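Local coordinates for aromatic-L-amino-acid decarboxylase (Catharanthus roseus, PDB 6EEW), which catalyses the pyridoxal-phosphate-dependent decarboxylation of L-tryptophan to tryptamine and of 5-hydroxy-L-tryptophan to serotonin, working as a homodimer, at residues 176-181 and 252-257; 193-198 and 243-248; 409-414 and 484-489; 415-420 and 426-431. One frame throughout, in Å; residues are numbered along the deposited sequence.

Contact 1 (176-181 and 252-257); sequences IAARER and PLFLCA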
loop_
_atom_site.group_PDB
_atom_site.type_symbol
_atom_site.label_atom_id
_atom_site.label_comp_id
_atom_site.label_asym_id
_atom_site.label_seq_id
_atom_site.Cartn_x
_atom_site.Cartn_y
_atom_site.Cartn_z
ATOM N N ILE A 176 -11.652 -3.223 12.222
ATOM C CA ILE A 176 -11.023 -4.176 13.135
ATOM C C ILE A 176 -10.913 -3.571 14.529
ATOM O O ILE A 176 -11.115 -4.257 15.538
ATOM C CB ILE A 176 -9.645 -4.624 12.611
ATOM C CG1 ILE A 176 -9.797 -5.520 11.375
ATOM C CG2 ILE A 176 -8.888 -5.340 13.724
ATOM C CD1 ILE A 176 -8.509 -5.919 10.736
ATOM N N ALA A 177 -10.590 -2.279 14.610
ATOM C CA ALA A 177 -10.555 -1.599 15.903
ATOM C C ALA A 177 -11.893 -1.726 16.624
ATOM O O ALA A 177 -11.952 -2.086 17.809
ATOM C CB ALA A 177 -10.177 -0.127 15.710
ATOM N N ALA A 178 -12.985 -1.436 15.922
ATOM C CA ALA A 178 -14.302 -1.567 16.536
ATOM C C ALA A 178 -14.573 -3.010 16.953
ATOM O O ALA A 178 -15.079 -3.272 18.061
ATOM C CB ALA A 178 -15.380 -1.070 15.574
ATOM N N ARG A 179 -14.270 -3.958 16.054
ATOM C CA ARG A 179 -14.460 -5.379 16.345
ATOM C C ARG A 179 -13.725 -5.783 17.612
ATOM O O ARG A 179 -14.271 -6.491 18.461
ATOM C CB ARG A 179 -13.983 -6.231 15.163
ATOM C CG ARG A 179 -14.168 -7.756 15.355
ATOM C CD ARG A 179 -13.260 -8.552 14.389
ATOM N NE ARG A 179 -11.862 -8.501 14.821
ATOM C CZ ARG A 179 -10.820 -8.806 14.055
ATOM N NH1 ARG A 179 -10.998 -9.180 12.792
ATOM N NH2 ARG A 179 -9.595 -8.707 14.547
ATOM N N GLU A 180 -12.478 -5.345 17.753
ATOM C CA GLU A 180 -11.686 -5.769 18.898
ATOM C C GLU A 180 -12.178 -5.105 20.179
ATOM O O GLU A 180 -12.128 -5.714 21.247
ATOM C CB GLU A 180 -10.203 -5.493 18.666
ATOM C CG GLU A 180 -9.500 -6.516 17.765
ATOM C CD GLU A 180 -9.621 -7.973 18.241
ATOM O OE1 GLU A 180 -9.550 -8.237 19.468
ATOM O OE2 GLU A 180 -9.799 -8.861 17.375
ATOM N N ARG A 181 -12.636 -3.853 20.109
ATOM C CA ARG A 181 -13.262 -3.272 21.297
ATOM C C ARG A 181 -14.398 -4.166 21.778
ATOM O O ARG A 181 -14.477 -4.538 22.966
ATOM C CB ARG A 181 -13.782 -1.867 21.005
ATOM C CG ARG A 181 -14.469 -1.254 22.213
ATOM C CD ARG A 181 -14.869 0.184 22.000
ATOM N NE ARG A 181 -15.807 0.359 20.901
ATOM C CZ ARG A 181 -16.168 1.559 20.458
ATOM N NH1 ARG A 181 -15.654 2.638 21.025
ATOM N NH2 ARG A 181 -17.028 1.688 19.454
ATOM N N PRO A 252 -24.854 -3.898 17.520
ATOM C CA PRO A 252 -24.452 -2.943 16.477
ATOM C C PRO A 252 -23.041 -2.429 16.713
ATOM O O PRO A 252 -22.725 -1.879 17.772
ATOM C CB PRO A 252 -25.490 -1.819 16.604
ATOM C CG PRO A 252 -26.644 -2.414 17.381
ATOM C CD PRO A 252 -25.999 -3.416 18.307
ATOM N N LEU A 253 -22.212 -2.530 15.684
ATOM C CA LEU A 253 -20.775 -2.385 15.833
ATOM C C LEU A 253 -20.211 -1.234 15.021
ATOM O O LEU A 253 -19.446 -0.414 15.551
ATOM C CB LEU A 253 -20.108 -3.688 15.388
ATOM C CG LEU A 253 -18.591 -3.797 15.462
ATOM C CD1 LEU A 253 -18.108 -4.030 16.888
ATOM C CD2 LEU A 253 -18.127 -4.893 14.518
ATOM N N PHE A 254 -20.583 -1.136 13.754
ATOM C CA PHE A 254 -19.845 -0.267 12.856
ATOM C C PHE A 254 -20.819 0.309 11.856
ATOM O O PHE A 254 -21.680 -0.406 11.331
ATOM C CB PHE A 254 -18.742 -1.019 12.112
ATOM C CG PHE A 254 -17.836 -0.135 11.292
ATOM C CD1 PHE A 254 -18.073 0.084 9.950
ATOM C CD2 PHE A 254 -16.727 0.448 11.869
ATOM C CE1 PHE A 254 -17.215 0.889 9.200
ATOM C CE2 PHE A 254 -15.857 1.251 11.122
ATOM C CZ PHE A 254 -16.106 1.469 9.789
ATOM N N LEU A 255 -20.660 1.600 11.595
ATOM C CA LEU A 255 -21.471 2.320 10.633
ATOM C C LEU A 255 -20.499 3.059 9.745
ATOM O O LEU A 255 -19.642 3.803 10.242
ATOM C CB LEU A 255 -22.432 3.302 11.314
ATOM C CG LEU A 255 -23.015 4.300 10.320
ATOM C CD1 LEU A 255 -23.918 3.549 9.328
ATOM C CD2 LEU A 255 -23.765 5.451 11.040
ATOM N N CYS A 256 -20.606 2.816 8.447
ATOM C CA CYS A 256 -19.810 3.511 7.449
ATOM C C CYS A 256 -20.722 4.544 6.819
ATOM O O CYS A 256 -21.591 4.199 6.015
ATOM C CB CYS A 256 -19.273 2.534 6.411
ATOM S SG CYS A 256 -18.204 3.285 5.183
ATOM N N ALA A 257 -20.528 5.808 7.186
ATOM C CA ALA A 257 -21.260 6.914 6.586
ATOM C C ALA A 257 -20.425 7.499 5.451
ATOM O O ALA A 257 -19.288 7.941 5.671
ATOM C CB ALA A 257 -21.576 7.975 7.635
#
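Leu253 reaches from strand 252-257 to the helical segment 176-181 and lays one of its methyl groups against the backbone of Ala178. With CG anti to the backbone N (chi1 -179°), the branch is swung to the helix, and CD1 comes to rest 3.3 Å from Ala178 O. The same methyl group stays in touch with the CA of Arg179, while CD2 faces the root of that arginine side chain, 4.4 Å from Arg179 CB. Ala178 fills the angle between two strand residues: its CB lies 4.2 Å from Leu253 CG and equally far from Phe254 CD2, where it meets the edge of the ring. The small methyl is consistent with the close approach of helix and strand, the segment axes passing 8.0 Å apart at 166°, nearly antiparallel. Leu253 has a helix-like psi of -48°, a local irregularity in the strand, and the successive side chains of Leu253 and Phe254 both reach the helix. Only the base of Arg179 takes part. Its guanidinium leads away to Glu180, NH2 lying 2.8 Å from OE2, and bonds Lys211 O and Leu212 O of the second subunit, so this helix also serves the dimer interface. Helix 167-186 thus packs on the large mixed sheet, where strand 251-258 runs between strands 194-199 and 283-287 and Trp283 of the latter touches both Ala178 and Phe254.

Contact 2 (193-198 and 243-248); sequences KLVCYG and EDDVAA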
loop_
_atom_site.group_PDB
_atom_site.type_symbol
_atom_site.label_atom_id
_atom_site.label_comp_id
_atom_site.label_asym_id
_atom_site.label_seq_id
_atom_site.Cartn_x
_atom_site.Cartn_y
_atom_site.Cartn_z
ATOM N N LYS A 193 -22.408 -11.961 16.811
ATOM C CA LYS A 193 -23.443 -10.985 17.138
ATOM C C LYS A 193 -23.199 -9.611 16.529
ATOM O O LYS A 193 -24.115 -8.782 16.535
ATOM C CB LYS A 193 -23.551 -10.825 18.659
ATOM C CG LYS A 193 -23.951 -12.096 19.360
ATOM C CD LYS A 193 -24.036 -11.927 20.865
ATOM C CE LYS A 193 -24.456 -13.234 21.517
ATOM N NZ LYS A 193 -24.615 -13.114 22.991
ATOM N N LEU A 194 -21.996 -9.346 16.021
ATOM C CA LEU A 194 -21.599 -7.994 15.638
ATOM C C LEU A 194 -22.151 -7.645 14.259
ATOM O O LEU A 194 -21.902 -8.360 13.280
ATOM C CB LEU A 194 -20.077 -7.876 15.663
ATOM C CG LEU A 194 -19.434 -8.417 16.944
ATOM C CD1 LEU A 194 -17.942 -8.099 16.985
ATOM C CD2 LEU A 194 -20.142 -7.910 18.196
ATOM N N VAL A 195 -22.889 -6.542 14.178
ATOM C CA VAL A 195 -23.539 -6.121 12.943
ATOM C C VAL A 195 -22.880 -4.850 12.437
ATOM O O VAL A 195 -22.609 -3.923 13.211
ATOM C CB VAL A 195 -25.049 -5.902 13.145
ATOM C CG1 VAL A 195 -25.703 -5.455 11.834
ATOM C CG2 VAL A 195 -25.678 -7.174 13.657
ATOM N N CYS A 196 -22.626 -4.807 11.133
ATOM C CA CYS A 196 -22.075 -3.638 10.471
ATOM C C CYS A 196 -23.130 -3.073 9.535
ATOM O O CYS A 196 -23.894 -3.832 8.930
ATOM C CB CYS A 196 -20.817 -3.978 9.666
ATOM S SG CYS A 196 -19.399 -4.536 10.629
ATOM N N TYR A 197 -23.162 -1.741 9.414
ATOM C CA TYR A 197 -24.163 -1.032 8.631
ATOM C C TYR A 197 -23.479 -0.155 7.586
ATOM O O TYR A 197 -22.465 0.494 7.873
ATOM C CB TYR A 197 -25.063 -0.173 9.536
ATOM C CG TYR A 197 -25.702 -0.923 10.696
ATOM C CD1 TYR A 197 -25.058 -1.034 11.920
ATOM C CD2 TYR A 197 -26.957 -1.498 10.568
ATOM C CE1 TYR A 197 -25.645 -1.716 12.981
ATOM C CE2 TYR A 197 -27.557 -2.178 11.625
ATOM C CZ TYR A 197 -26.895 -2.282 12.829
ATOM O OH TYR A 197 -27.486 -2.959 13.872
ATOM N N GLY A 198 -24.002 -0.177 6.363
ATOM C CA GLY A 198 -23.526 0.722 5.320
ATOM C C GLY A 198 -24.629 1.039 4.333
ATOM O O GLY A 198 -25.547 0.243 4.132
ATOM N N GLU A 243 -32.487 -0.648 16.078
ATOM C CA GLU A 243 -33.298 -1.060 17.216
ATOM C C GLU A 243 -33.869 -2.459 17.012
ATOM O O GLU A 243 -34.017 -3.219 17.981
ATOM C CB GLU A 243 -34.390 -0.021 17.473
ATOM C CG GLU A 243 -33.794 1.284 18.006
ATOM C CD GLU A 243 -34.815 2.392 18.214
ATOM O OE1 GLU A 243 -35.857 2.386 17.519
ATOM O OE2 GLU A 243 -34.561 3.283 19.059
ATOM N N ASP A 244 -34.188 -2.824 15.768
ATOM C CA ASP A 244 -34.596 -4.201 15.514
ATOM C C ASP A 244 -33.441 -5.164 15.766
ATOM O O ASP A 244 -33.644 -6.256 16.315
ATOM C CB ASP A 244 -35.141 -4.336 14.093
ATOM C CG ASP A 244 -36.468 -3.593 13.904
ATOM O OD1 ASP A 244 -37.059 -3.150 14.914
ATOM O OD2 ASP A 244 -36.920 -3.445 12.748
ATOM N N ASP A 245 -32.216 -4.769 15.402
ATOM C CA ASP A 245 -31.070 -5.631 15.668
ATOM C C ASP A 245 -30.838 -5.796 17.161
ATOM O O ASP A 245 -30.507 -6.894 17.626
ATOM C CB ASP A 245 -29.819 -5.072 14.999
ATOM C CG ASP A 245 -29.825 -5.292 13.514
ATOM O OD1 ASP A 245 -30.436 -6.291 13.071
ATOM O OD2 ASP A 245 -29.216 -4.476 12.791
ATOM N N VAL A 246 -30.984 -4.712 17.921
ATOM C CA VAL A 246 -30.832 -4.793 19.369
ATOM C C VAL A 246 -31.902 -5.696 19.964
ATOM O O VAL A 246 -31.636 -6.472 20.888
ATOM C CB VAL A 246 -30.870 -3.387 19.995
ATOM C CG1 VAL A 246 -31.091 -3.477 21.505
ATOM C CG2 VAL A 246 -29.586 -2.654 19.699
ATOM N N ALA A 247 -33.136 -5.593 19.459
ATOM C CA ALA A 247 -34.219 -6.427 19.979
ATOM C C ALA A 247 -33.953 -7.907 19.741
ATOM O O ALA A 247 -34.292 -8.750 20.583
ATOM C CB ALA A 247 -35.543 -6.023 19.337
ATOM N N ALA A 248 -33.350 -8.244 18.601
ATOM C CA ALA A 248 -33.043 -9.628 18.266
ATOM C C ALA A 248 -31.755 -10.116 18.903
ATOM O O ALA A 248 -31.325 -11.230 18.598
ATOM C CB ALA A 248 -32.961 -9.812 16.749
#
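Tyr197 and Asp245 extend toward each other from opposite directions, the phenol from strand 194-198 and the carboxylate from helix 243-247, and join in a short hydrogen bond of 2.5 Å from Tyr197 OH to Asp245 OD2. The oxygen is met on its anti side, 16° out of the carboxylate plane, and it lies at the edge of the tyrosine ring, 3.1 Å from Tyr197 CE2. Ring and carboxylate are turned 37° against each other. Val195, two residues back on the same side of the strand, packs beside the pair: its CG1, anti to the backbone N (chi1 180°), sits 3.5 Å above one face of the Tyr197 ring near the rim and 3.8 Å from Asp245 OD2. The buried OD2 also forms a salt bridge with Arg221, which probably keeps the carboxylate ionised. A phenylalanine in place of Tyr197 would probably cost Asp245 OD2 the hydroxyl donor, leaving this buried oxygen with one partner fewer beside its Arg221 salt bridge. Helix 235-247 connects strand 220-223 to strand 251-258, passing over strand 194-199, a beta-alpha-beta crossover of the kind that builds the large domain of fold-type I pyridoxal-phosphate enzymes.

Contact 3 (409-414 and 484-489); sequences RSDSRF and RVWDLI
An edge-to-face aromatic pair, Trp486 against Phe414, fastens the turn between helix 375-409 and strand 414-416 to helix 479-496. The indole supplies the edge: Trp486 CH2 stands over one face of the Phe414 ring, offset toward the rim, 4.2 Å from CD1. The planes meet at 67° with centroids 5.6 Å apart, as expected of a T-shaped stack. Trp486 holds its CG anti to the backbone N (chi1 175°), which carries the six-membered ring out from the helix to the turn. Three residues on, about one helical turn, Ile489 CG2 approaches the far end of the phenyl ring obliquely, 4.1 Å from Phe414 CZ. A third touch comes from Asp411, whose CB meets the Trp486 edge 4.2 Å from CZ2. The aspartate is itself tightly engaged. OD1 takes the backbone N of Arg413 at 2.8 Å, making an Asx turn within the type I turn 411-414, and the Arg413 guanidinium clasps the carboxylate side-on, NE to OD1 and NH2 to OD2, on syn lone pairs. This clasp lies at the edge of the Phe414 ring, and the other terminal nitrogen, Arg413 NH1, forms a salt bridge with Asp494 farther along the helix. An alanine at Phe414 is likely to open a gap in which the Trp486 edge and the Ile489 methyl lose their shared partner. Beyond the contact, the ring of Trp407 of helix 375-409 meets that of Trp486, their planes nearly parallel, while Leu445 of helix 438-451 and Phe427 and Leu429 of strand 424-429 pack round Phe414.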
loop_
_atom_site.group_PDB
_atom_site.type_symbol
_atom_site.label_atom_id
_atom_site.label_comp_id
_atom_site.label_asym_id
_atom_site.label_seq_id
_atom_site.Cartn_x
_atom_site.Cartn_y
_atom_site.Cartn_z
ATOM N N ARG A 409 -29.266 21.428 -18.420
ATOM C CA ARG A 409 -30.640 21.848 -18.140
ATOM C C ARG A 409 -31.219 22.685 -19.269
ATOM O O ARG A 409 -32.443 22.735 -19.432
ATOM C CB ARG A 409 -30.729 22.617 -16.824
ATOM C CG ARG A 409 -30.424 21.776 -15.594
ATOM C CD ARG A 409 -30.662 22.574 -14.319
ATOM N NE ARG A 409 -30.276 21.840 -13.120
ATOM C CZ ARG A 409 -31.043 20.931 -12.525
ATOM N NH1 ARG A 409 -32.243 20.650 -13.021
ATOM N NH2 ARG A 409 -30.612 20.305 -11.434
ATOM N N SER A 410 -30.372 23.363 -20.050
ATOM C CA SER A 410 -30.883 24.150 -21.168
ATOM C C SER A 410 -31.404 23.277 -22.299
ATOM O O SER A 410 -32.051 23.800 -23.212
ATOM C CB SER A 410 -29.804 25.086 -21.714
ATOM O OG SER A 410 -29.342 25.966 -20.710
ATOM N N ASP A 411 -31.155 21.970 -22.255
ATOM C CA ASP A 411 -31.596 21.055 -23.301
ATOM C C ASP A 411 -32.708 20.181 -22.738
ATOM O O ASP A 411 -32.471 19.352 -21.849
ATOM C CB ASP A 411 -30.447 20.202 -23.828
ATOM C CG ASP A 411 -30.829 19.429 -25.079
ATOM O OD1 ASP A 411 -31.990 18.975 -25.159
ATOM O OD2 ASP A 411 -29.973 19.279 -25.982
ATOM N N SER A 412 -33.919 20.374 -23.261
ATOM C CA SER A 412 -35.108 19.704 -22.754
ATOM C C SER A 412 -35.125 18.219 -23.079
ATOM O O SER A 412 -36.008 17.508 -22.585
ATOM C CB SER A 412 -36.361 20.388 -23.306
ATOM O OG SER A 412 -36.309 20.457 -24.716
ATOM N N ARG A 413 -34.212 17.746 -23.932
ATOM C CA ARG A 413 -34.119 16.318 -24.198
ATOM C C ARG A 413 -33.441 15.584 -23.051
ATOM O O ARG A 413 -33.713 14.401 -22.826
ATOM C CB ARG A 413 -33.344 16.070 -25.492
ATOM C CG ARG A 413 -33.965 16.708 -26.720
ATOM C CD ARG A 413 -33.042 16.592 -27.926
ATOM N NE ARG A 413 -31.710 17.144 -27.671
ATOM C CZ ARG A 413 -30.752 17.236 -28.590
ATOM N NH1 ARG A 413 -30.976 16.820 -29.831
ATOM N NH2 ARG A 413 -29.572 17.749 -28.273
ATOM N N PHE A 414 -32.599 16.280 -22.300
ATOM C CA PHE A 414 -31.838 15.721 -21.197
ATOM C C PHE A 414 -32.465 16.119 -19.866
ATOM O O PHE A 414 -33.282 17.039 -19.784
ATOM C CB PHE A 414 -30.390 16.206 -21.259
ATOM C CG PHE A 414 -29.638 15.727 -22.469
ATOM C CD1 PHE A 414 -29.720 16.411 -23.669
ATOM C CD2 PHE A 414 -28.804 14.624 -22.391
ATOM C CE1 PHE A 414 -29.017 15.982 -24.778
ATOM C CE2 PHE A 414 -28.093 14.195 -23.496
ATOM C CZ PHE A 414 -28.200 14.871 -24.689
ATOM N N ARG A 484 -16.247 21.518 -25.267
ATOM C CA ARG A 484 -16.187 20.631 -26.423
ATOM C C ARG A 484 -16.829 19.278 -26.135
ATOM O O ARG A 484 -17.443 18.687 -27.029
ATOM C CB ARG A 484 -14.747 20.440 -26.887
ATOM C CG ARG A 484 -14.054 21.716 -27.334
ATOM C CD ARG A 484 -12.796 21.366 -28.114
ATOM N NE ARG A 484 -11.899 20.493 -27.361
ATOM C CZ ARG A 484 -10.760 20.001 -27.839
ATOM N NH1 ARG A 484 -10.375 20.300 -29.073
ATOM N NH2 ARG A 484 -10.007 19.207 -27.086
ATOM N N VAL A 485 -16.714 18.777 -24.906
ATOM C CA VAL A 485 -17.417 17.544 -24.565
ATOM C C VAL A 485 -18.917 17.738 -24.711
ATOM O O VAL A 485 -19.623 16.885 -25.259
ATOM C CB VAL A 485 -17.064 17.082 -23.142
ATOM C CG1 VAL A 485 -18.028 15.987 -22.717
ATOM C CG2 VAL A 485 -15.644 16.558 -23.090
ATOM N N TRP A 486 -19.432 18.853 -24.201
ATOM C CA TRP A 486 -20.864 19.111 -24.325
ATOM C C TRP A 486 -21.276 19.248 -25.789
ATOM O O TRP A 486 -22.315 18.714 -26.207
ATOM C CB TRP A 486 -21.238 20.354 -23.523
ATOM C CG TRP A 486 -22.651 20.751 -23.689
ATOM C CD1 TRP A 486 -23.125 21.966 -24.094
ATOM C CD2 TRP A 486 -23.795 19.914 -23.504
ATOM N NE1 TRP A 486 -24.495 21.948 -24.134
ATOM C CE2 TRP A 486 -24.934 20.698 -23.783
ATOM C CE3 TRP A 486 -23.969 18.582 -23.113
ATOM C CZ2 TRP A 486 -26.228 20.196 -23.686
ATOM C CZ3 TRP A 486 -25.254 18.084 -23.015
ATOM C CH2 TRP A 486 -26.369 18.889 -23.307
ATOM N N ASP A 487 -20.467 19.944 -26.589
ATOM C CA ASP A 487 -20.751 20.025 -28.020
ATOM C C ASP A 487 -20.813 18.634 -28.642
ATOM O O ASP A 487 -21.729 18.322 -29.414
ATOM C CB ASP A 487 -19.686 20.873 -28.719
ATOM C CG ASP A 487 -19.797 22.344 -28.380
ATOM O OD1 ASP A 487 -20.916 22.802 -28.080
ATOM O OD2 ASP A 487 -18.755 23.039 -28.392
ATOM N N LEU A 488 -19.847 17.775 -28.304
ATOM C CA LEU A 488 -19.817 16.425 -28.855
ATOM C C LEU A 488 -21.042 15.633 -28.427
ATOM O O LEU A 488 -21.626 14.889 -29.225
ATOM C CB LEU A 488 -18.546 15.708 -28.404
ATOM C CG LEU A 488 -18.368 14.256 -28.867
ATOM C CD1 LEU A 488 -18.219 14.173 -30.374
ATOM C CD2 LEU A 488 -17.224 13.541 -28.141
ATOM N N ILE A 489 -21.415 15.743 -27.152
ATOM C CA ILE A 489 -22.594 15.045 -26.650
ATOM C C ILE A 489 -23.818 15.447 -27.457
ATOM O O ILE A 489 -24.609 14.596 -27.887
ATOM C CB ILE A 489 -22.781 15.324 -25.148
ATOM C CG1 ILE A 489 -21.576 14.785 -24.361
ATOM C CG2 ILE A 489 -24.098 14.743 -24.662
ATOM C CD1 ILE A 489 -21.616 15.052 -22.873
#

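Contact 4 (415-420 and 426-431); sequences EIVVPR and CFRLKP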
loop_
_atom_site.group_PDB
_atom_site.type_symbol
_atom_site.label_atom_id
_atom_site.label_comp_id
_atom_site.label_asym_id
_atom_site.label_seq_id
_atom_site.Cartn_x
_atom_site.Cartn_y
_atom_site.Cartn_z
ATOM N N GLU A 415 -32.058 15.414 -18.817
ATOM C CA GLU A 415 -32.522 15.705 -17.473
ATOM C C GLU A 415 -31.392 15.412 -16.509
ATOM O O GLU A 415 -30.623 14.465 -16.713
ATOM C CB GLU A 415 -33.765 14.874 -17.127
ATOM C CG GLU A 415 -33.487 13.449 -16.661
ATOM C CD GLU A 415 -34.752 12.732 -16.208
ATOM O OE1 GLU A 415 -35.865 13.206 -16.534
ATOM O OE2 GLU A 415 -34.642 11.701 -15.519
ATOM N N ILE A 416 -31.298 16.232 -15.468
ATOM C CA ILE A 416 -30.390 15.968 -14.360
ATOM C C ILE A 416 -31.098 15.021 -13.399
ATOM O O ILE A 416 -32.162 15.351 -12.863
ATOM C CB ILE A 416 -29.974 17.269 -13.657
ATOM C CG1 ILE A 416 -29.431 18.286 -14.666
ATOM C CG2 ILE A 416 -28.914 16.973 -12.612
ATOM C CD1 ILE A 416 -28.143 17.858 -15.343
ATOM N N VAL A 417 -30.495 13.854 -13.160
ATOM C CA VAL A 417 -31.181 12.784 -12.441
ATOM C C VAL A 417 -31.176 13.024 -10.935
ATOM O O VAL A 417 -32.159 12.730 -10.247
ATOM C CB VAL A 417 -30.533 11.435 -12.797
ATOM C CG1 VAL A 417 -31.177 10.311 -12.003
ATOM C CG2 VAL A 417 -30.637 11.176 -14.296
ATOM N N VAL A 418 -30.087 13.567 -10.399
ATOM C CA VAL A 418 -29.951 13.796 -8.963
ATOM C C VAL A 418 -29.129 15.063 -8.778
ATOM O O VAL A 418 -28.350 15.418 -9.670
ATOM C CB VAL A 418 -29.288 12.595 -8.269
ATOM C CG1 VAL A 418 -30.247 11.428 -8.218
ATOM C CG2 VAL A 418 -28.010 12.203 -9.012
ATOM N N PRO A 419 -29.250 15.764 -7.653
ATOM C CA PRO A 419 -28.571 17.059 -7.525
ATOM C C PRO A 419 -27.058 16.907 -7.602
ATOM O O PRO A 419 -26.484 15.950 -7.080
ATOM C CB PRO A 419 -29.031 17.575 -6.153
ATOM C CG PRO A 419 -30.268 16.792 -5.846
ATOM C CD PRO A 419 -30.072 15.451 -6.475
ATOM N N ARG A 420 -26.415 17.865 -8.270
ATOM C CA ARG A 420 -24.960 17.939 -8.332
ATOM C C ARG A 420 -24.450 18.533 -7.026
ATOM O O ARG A 420 -24.640 19.725 -6.775
ATOM C CB ARG A 420 -24.519 18.778 -9.530
ATOM C CG ARG A 420 -23.013 19.027 -9.588
ATOM C CD ARG A 420 -22.655 20.321 -10.312
ATOM N NE ARG A 420 -23.265 21.479 -9.672
ATOM C CZ ARG A 420 -22.822 22.043 -8.555
ATOM N NH1 ARG A 420 -21.760 21.558 -7.929
ATOM N NH2 ARG A 420 -23.455 23.084 -8.048
ATOM N N CYS A 426 -24.632 13.864 -12.874
ATOM C CA CYS A 426 -25.362 12.685 -13.318
ATOM C C CYS A 426 -26.540 13.117 -14.181
ATOM O O CYS A 426 -27.396 13.881 -13.724
ATOM C CB CYS A 426 -25.841 11.864 -12.123
ATOM S SG CYS A 426 -24.503 11.248 -11.056
ATOM N N PHE A 427 -26.585 12.639 -15.424
ATOM C CA PHE A 427 -27.594 13.118 -16.365
ATOM C C PHE A 427 -28.038 11.986 -17.284
ATOM O O PHE A 427 -27.461 10.895 -17.292
ATOM C CB PHE A 427 -27.076 14.304 -17.180
ATOM C CG PHE A 427 -25.920 13.972 -18.082
ATOM C CD1 PHE A 427 -24.659 13.740 -17.560
ATOM C CD2 PHE A 427 -26.100 13.890 -19.456
ATOM C CE1 PHE A 427 -23.598 13.438 -18.391
ATOM C CE2 PHE A 427 -25.044 13.589 -20.294
ATOM C CZ PHE A 427 -23.790 13.359 -19.763
ATOM N N ARG A 428 -29.088 12.249 -18.058
ATOM C CA ARG A 428 -29.571 11.236 -18.993
ATOM C C ARG A 428 -30.457 11.900 -20.039
ATOM O O ARG A 428 -30.877 13.046 -19.889
ATOM C CB ARG A 428 -30.333 10.133 -18.243
ATOM C CG ARG A 428 -31.767 10.520 -17.890
ATOM C CD ARG A 428 -32.385 9.625 -16.811
ATOM N NE ARG A 428 -33.159 8.489 -17.301
ATOM C CZ ARG A 428 -34.451 8.306 -17.041
ATOM N NH1 ARG A 428 -35.117 9.195 -16.315
ATOM N NH2 ARG A 428 -35.082 7.240 -17.512
ATOM N N LEU A 429 -30.717 11.171 -21.117
ATOM C CA LEU A 429 -31.743 11.568 -22.069
ATOM C C LEU A 429 -33.111 11.188 -21.520
ATOM O O LEU A 429 -33.303 10.063 -21.048
ATOM C CB LEU A 429 -31.510 10.900 -23.422
ATOM C CG LEU A 429 -30.498 11.562 -24.356
ATOM C CD1 LEU A 429 -30.119 10.609 -25.482
ATOM C CD2 LEU A 429 -31.064 12.862 -24.926
ATOM N N LYS A 430 -34.059 12.124 -21.569
ATOM C CA LYS A 430 -35.388 11.815 -21.069
ATOM C C LYS A 430 -35.990 10.652 -21.857
ATOM O O LYS A 430 -35.706 10.476 -23.045
ATOM C CB LYS A 430 -36.310 13.028 -21.165
ATOM C CG LYS A 430 -36.038 14.126 -20.155
ATOM C CD LYS A 430 -37.081 15.228 -20.304
ATOM C CE LYS A 430 -36.948 16.287 -19.228
ATOM N NZ LYS A 430 -37.878 17.417 -19.478
ATOM N N PRO A 431 -36.852 9.856 -21.223
ATOM C CA PRO A 431 -37.443 8.707 -21.928
ATOM C C PRO A 431 -38.231 9.066 -23.182
ATOM O O PRO A 431 -38.271 8.265 -24.127
ATOM C CB PRO A 431 -38.348 8.070 -20.859
ATOM C CG PRO A 431 -38.366 9.030 -19.696
ATOM C CD PRO A 431 -37.096 9.803 -19.774
#
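Glu415 and Arg428 form an antiparallel hydrogen-bonded pair, with Glu415 N to Arg428 O at 2.9 Å and Arg428 N to Glu415 O at 3.0 Å, followed by the non-hydrogen-bonded pair Ile416 and Phe427. One step on, Val417 N still bonds Cys426 O at 3.2 Å, although the donor stands above the carbonyl plane. Glu415 and Arg428 project from the same face and run side by side. Both place CG between the backbone N and the carbonyl carbon (chi1 82° and 80°), which brings their CG atoms together. The glutamate then continues extended while the arginine bends at chi3, and the two ends join in a salt bridge, Arg428 NH1 to Glu415 OE2 at 2.7 Å. The oxygen lies in the guanidinium plane, yet the nitrogen comes to it from above the carboxylate, whose plane is turned 66° from the other. These strands make a beta hairpin at the border of a four-stranded antiparallel sheet, strand 414-416 being outermost and strand 465-471 lying beyond 424-429. Val417 CG2 crosses the arginine chain at about a right angle, 3.4 Å from Arg428 CD, and Lys430 CG packs 3.7 Å from Glu415 OE1. On the face of Ile416 and Phe427, Ile416 CD1 touches Phe427 CB, and the phenyl ring leads away to an edge-to-face meeting with Phe404 of helix 375-409. Toward the hairpin's loop, Val418 CG2 rests 3.8 Å from Cys426 CB, and the Cys426 side chain is about 12 Å from a bound tryptophan.

From the N terminus, helix 167-186 opens contact 1, which closes when the chain returns in strand 251-258. Within that span lies the shorter closure of contact 2, from strand 194-199 to helix 235-247. The two share a sheet: strands 194-199 and 251-258 are neighbours, and helices from contacts 1 and 2 pack on it. Later, contact 3 ties the turn at 409-414 to the C-terminal helix 479-496, and within that loop contact 4 joins the outermost strand of the smaller antiparallel sheet to its neighbour; their segments adjoin at Arg413 and Lys430. No closures cross, and the pairs follow in series, contacts 1 and 3 on opposite sides of the chain's centre with centres about 44 Å apart.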